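Local atomic coordinates of folylpolyglutamate synthase (FolC) (Helicobacter pylori, PDB entry 6K8C), a protein that probably adds glutamate to dihydropteroate and then to reduced folates, using ATP, to make dihydrofolate and folylpolyglutamates. Residues A[278-282]-A[368-373]. Numbering follows the deposited sequence.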
ATOM      1  N   LEU A 278       8.205   6.854 -15.042  1.00 34.48           N
ATOM      2  CA  LEU A 278       7.580   6.043 -16.085  1.00 33.38           C
ATOM      3  C   LEU A 278       8.291   6.217 -17.419  1.00 40.42           C
ATOM      4  O   LEU A 278       8.410   5.263 -18.195  1.00 41.59           O
ATOM      5  CB  LEU A 278       6.103   6.413 -16.221  1.00 35.44           C
ATOM      6  CG  LEU A 278       5.281   5.650 -17.264  1.00 42.35           C
ATOM      7  CD1 LEU A 278       5.088   4.204 -16.841  1.00 43.44           C
ATOM      8  CD2 LEU A 278       3.938   6.325 -17.488  1.00 48.49           C
ATOM      9  N   SER A 279       8.774   7.418 -17.691  1.00 39.85           N
ATOM     10  CA  SER A 279       9.455   7.734 -18.936  1.00 39.09           C
ATOM     11  C   SER A 279      10.455   8.829 -18.623  1.00 35.55           C
ATOM     12  O   SER A 279      10.499   9.329 -17.489  1.00 36.22           O
ATOM     13  CB  SER A 279       8.454   8.168 -20.015  1.00 41.27           C
ATOM     14  OG  SER A 279       7.956   9.464 -19.752  1.00 42.87           O
ATOM     15  N   PRO A 280      11.304   9.211 -19.584  1.00 33.98           N
ATOM     16  CA  PRO A 280      12.243  10.309 -19.302  1.00 34.17           C
ATOM     17  C   PRO A 280      11.570  11.589 -18.826  1.00 37.22           C
ATOM     18  O   PRO A 280      12.203  12.374 -18.108  1.00 36.26           O
ATOM     19  CB  PRO A 280      12.955  10.518 -20.643  1.00 41.44           C
ATOM     20  CG  PRO A 280      12.897   9.192 -21.301  1.00 35.85           C
ATOM     21  CD  PRO A 280      11.605   8.557 -20.875  1.00 36.51           C
ATOM     22  N   ASN A 281      10.309  11.823 -19.191  1.00 37.93           N
ATOM     23  CA  ASN A 281       9.638  13.079 -18.875  1.00 35.23           C
ATOM     24  C   ASN A 281       8.391  12.904 -18.015  1.00 38.66           C
ATOM     25  O   ASN A 281       7.619  13.859 -17.872  1.00 34.89           O
ATOM     26  CB  ASN A 281       9.272  13.826 -20.165  1.00 32.31           C
ATOM     27  CG  ASN A 281       8.152  13.152 -20.936  1.00 40.42           C
ATOM     28  OD1 ASN A 281       7.979  11.938 -20.861  1.00 38.33           O
ATOM     29  ND2 ASN A 281       7.384  13.940 -21.686  1.00 35.96           N
ATOM     30  N   ILE A 282       8.158  11.725 -17.437  1.00 27.58           N
ATOM     31  CA  ILE A 282       6.981  11.505 -16.600  1.00 25.89           C
ATOM     32  C   ILE A 282       7.417  10.842 -15.297  1.00 34.33           C
ATOM     33  O   ILE A 282       7.906   9.705 -15.303  1.00 30.63           O
ATOM     34  CB  ILE A 282       5.906  10.670 -17.305  1.00 34.14           C
ATOM     35  CG1 ILE A 282       5.422  11.377 -18.573  1.00 30.15           C
ATOM     36  CG2 ILE A 282       4.714  10.445 -16.381  1.00 27.79           C
ATOM     37  CD1 ILE A 282       4.520  10.510 -19.425  1.00 37.18           C
ATOM     38  N   GLU A 368       2.907  16.546 -23.664  1.00 46.05           N
ATOM     39  CA  GLU A 368       3.818  16.937 -24.731  1.00 50.23           C
ATOM     40  C   GLU A 368       5.204  16.377 -24.451  1.00 56.52           C
ATOM     41  O   GLU A 368       5.661  16.363 -23.306  1.00 47.76           O
ATOM     42  CB  GLU A 368       3.911  18.457 -24.868  1.00 51.49           C
ATOM     43  CG  GLU A 368       2.600  19.212 -24.826  1.00 58.80           C
ATOM     44  CD  GLU A 368       2.820  20.714 -24.762  1.00 73.07           C
ATOM     45  OE1 GLU A 368       2.234  21.368 -23.873  1.00 74.47           O
ATOM     46  OE2 GLU A 368       3.585  21.239 -25.600  1.00 68.88           O
ATOM     47  N   GLU A 369       5.878  15.944 -25.515  1.00 49.69           N
ATOM     48  CA  GLU A 369       7.191  15.327 -25.375  1.00 43.64           C
ATOM     49  C   GLU A 369       8.238  16.334 -24.918  1.00 34.13           C
ATOM     50  O   GLU A 369       9.232  15.954 -24.287  1.00 46.80           O
ATOM     51  CB  GLU A 369       7.614  14.681 -26.700  1.00 62.21           C
ATOM     52  CG  GLU A 369       6.601  13.712 -27.359  1.00 74.80           C
ATOM     53  CD  GLU A 369       5.254  14.340 -27.720  1.00 75.75           C
ATOM     54  OE1 GLU A 369       5.168  15.587 -27.811  1.00 65.07           O
ATOM     55  OE2 GLU A 369       4.278  13.583 -27.908  1.00 71.91           O
ATOM     56  N   ASN A 370       8.029  17.615 -25.213  1.00 37.34           N
ATOM     57  CA  ASN A 370       8.954  18.681 -24.850  1.00 48.08           C
ATOM     58  C   ASN A 370       8.795  19.162 -23.411  1.00 50.21           C
ATOM     59  O   ASN A 370       9.531  20.063 -22.997  1.00 46.39           O
ATOM     60  CB  ASN A 370       8.760  19.864 -25.799  1.00 53.42           C
ATOM     61  CG  ASN A 370       7.300  20.090 -26.145  1.00 58.70           C
ATOM     62  OD1 ASN A 370       6.663  19.248 -26.781  1.00 69.26           O
ATOM     63  ND2 ASN A 370       6.760  21.226 -25.720  1.00 68.28           N
ATOM     64  N   GLU A 371       7.857  18.607 -22.648  1.00 44.67           N
ATOM     65  CA  GLU A 371       7.604  19.041 -21.282  1.00 44.77           C
ATOM     66  C   GLU A 371       7.813  17.882 -20.315  1.00 37.74           C
ATOM     67  O   GLU A 371       7.789  16.712 -20.703  1.00 36.39           O
ATOM     68  CB  GLU A 371       6.180  19.597 -21.131  1.00 47.21           C
ATOM     69  CG  GLU A 371       5.856  20.757 -22.067  1.00 52.99           C
ATOM     70  CD  GLU A 371       6.353  22.096 -21.548  1.00 50.09           C
ATOM     71  OE1 GLU A 371       7.030  22.124 -20.497  1.00 56.50           O
ATOM     72  OE2 GLU A 371       6.063  23.126 -22.193  1.00 50.40           O
ATOM     73  N   ASN A 372       8.025  18.225 -19.044  1.00 35.33           N
ATOM     74  CA  ASN A 372       8.190  17.250 -17.976  1.00 32.42           C
ATOM     75  C   ASN A 372       7.009  17.325 -17.016  1.00 33.66           C
ATOM     76  O   ASN A 372       6.414  18.390 -16.821  1.00 32.54           O
ATOM     77  CB  ASN A 372       9.498  17.478 -17.221  1.00 32.29           C
ATOM     78  CG  ASN A 372      10.710  17.402 -18.129  1.00 40.02           C
ATOM     79  OD1 ASN A 372      10.849  16.464 -18.913  1.00 37.41           O
ATOM     80  ND2 ASN A 372      11.594  18.387 -18.026  1.00 35.19           N
ATOM     81  N   TYR A 373       6.670  16.184 -16.416  1.00 29.79           N
ATOM     82  CA  TYR A 373       5.432  16.064 -15.658  1.00 29.87           C
ATOM     83  C   TYR A 373       5.640  15.251 -14.392  1.00 33.58           C
ATOM     84  O   TYR A 373       6.401  14.280 -14.387  1.00 29.23           O
ATOM     85  CB  TYR A 373       4.331  15.391 -16.486  1.00 30.35           C
ATOM     86  CG  TYR A 373       3.999  16.099 -17.773  1.00 34.53           C
ATOM     87  CD1 TYR A 373       4.683  15.805 -18.945  1.00 38.72           C
ATOM     88  CD2 TYR A 373       2.989  17.055 -17.824  1.00 31.11           C
ATOM     89  CE1 TYR A 373       4.382  16.447 -20.133  1.00 39.91           C
ATOM     90  CE2 TYR A 373       2.677  17.708 -19.014  1.00 35.34           C
ATOM     91  CZ  TYR A 373       3.380  17.395 -20.166  1.00 44.44           C
ATOM     92  OH  TYR A 373       3.091  18.024 -21.356  1.00 43.37           O
TER
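In the glutamate ligase domain shared with the Mur ligases, the hairpin joining strands 276-279 and 282-285 meets the loop that leads into strand 373-376, just where the parallel pairing of 282-285 with 373-376 begins. The hairpin turns through a type I turn from Ser279 to Ile282, with a classic bulge placing Leu278 and Ser279 opposite Ile282. Follow the loop from Glu368, which opens a second type I turn, closed by Glu371 N to Glu368 O at 3.2 Å. Glu368 N donates a hydrogen bond to Tyr373 OH (2.7 Å), so the Tyr373 side chain reaches back along its own segment to the start of the turn. Glu369 and Asn370 point their CA-CB bonds away from the hairpin, and Asn370 ND2 reaches Glu368 OE2 at 3.2 Å. At Glu371 the chain turns to business: its carbonyl O accepts a hydrogen bond from Asn281 ND2 (3.0 Å), while its carboxylate forms a salt bridge with Lys332. Asn281 is the side chain that spans the gap, its amide steadied at the other end by Ser279 OG, which donates to Asn281 OD1 at 2.7 Å. Asn372 comes next, OD1 lying 3.3 Å from Asn281 CB and its CA giving a CH···O contact to Asn281 O; its backbone bonds to Ile309 on the neighbouring strand 308-312. Tyr373 then starts the sheet proper as the parallel partner of Ile282. Both side chains lie on one face, where Ile282 packs against Phe385 and Tyr389 of helix 379-390. The pairing opens with Tyr373 N donating to Asn281 O at 2.9 Å, followed by the CH···O contact of Ile282 CA with Tyr373 O at 3.6 Å.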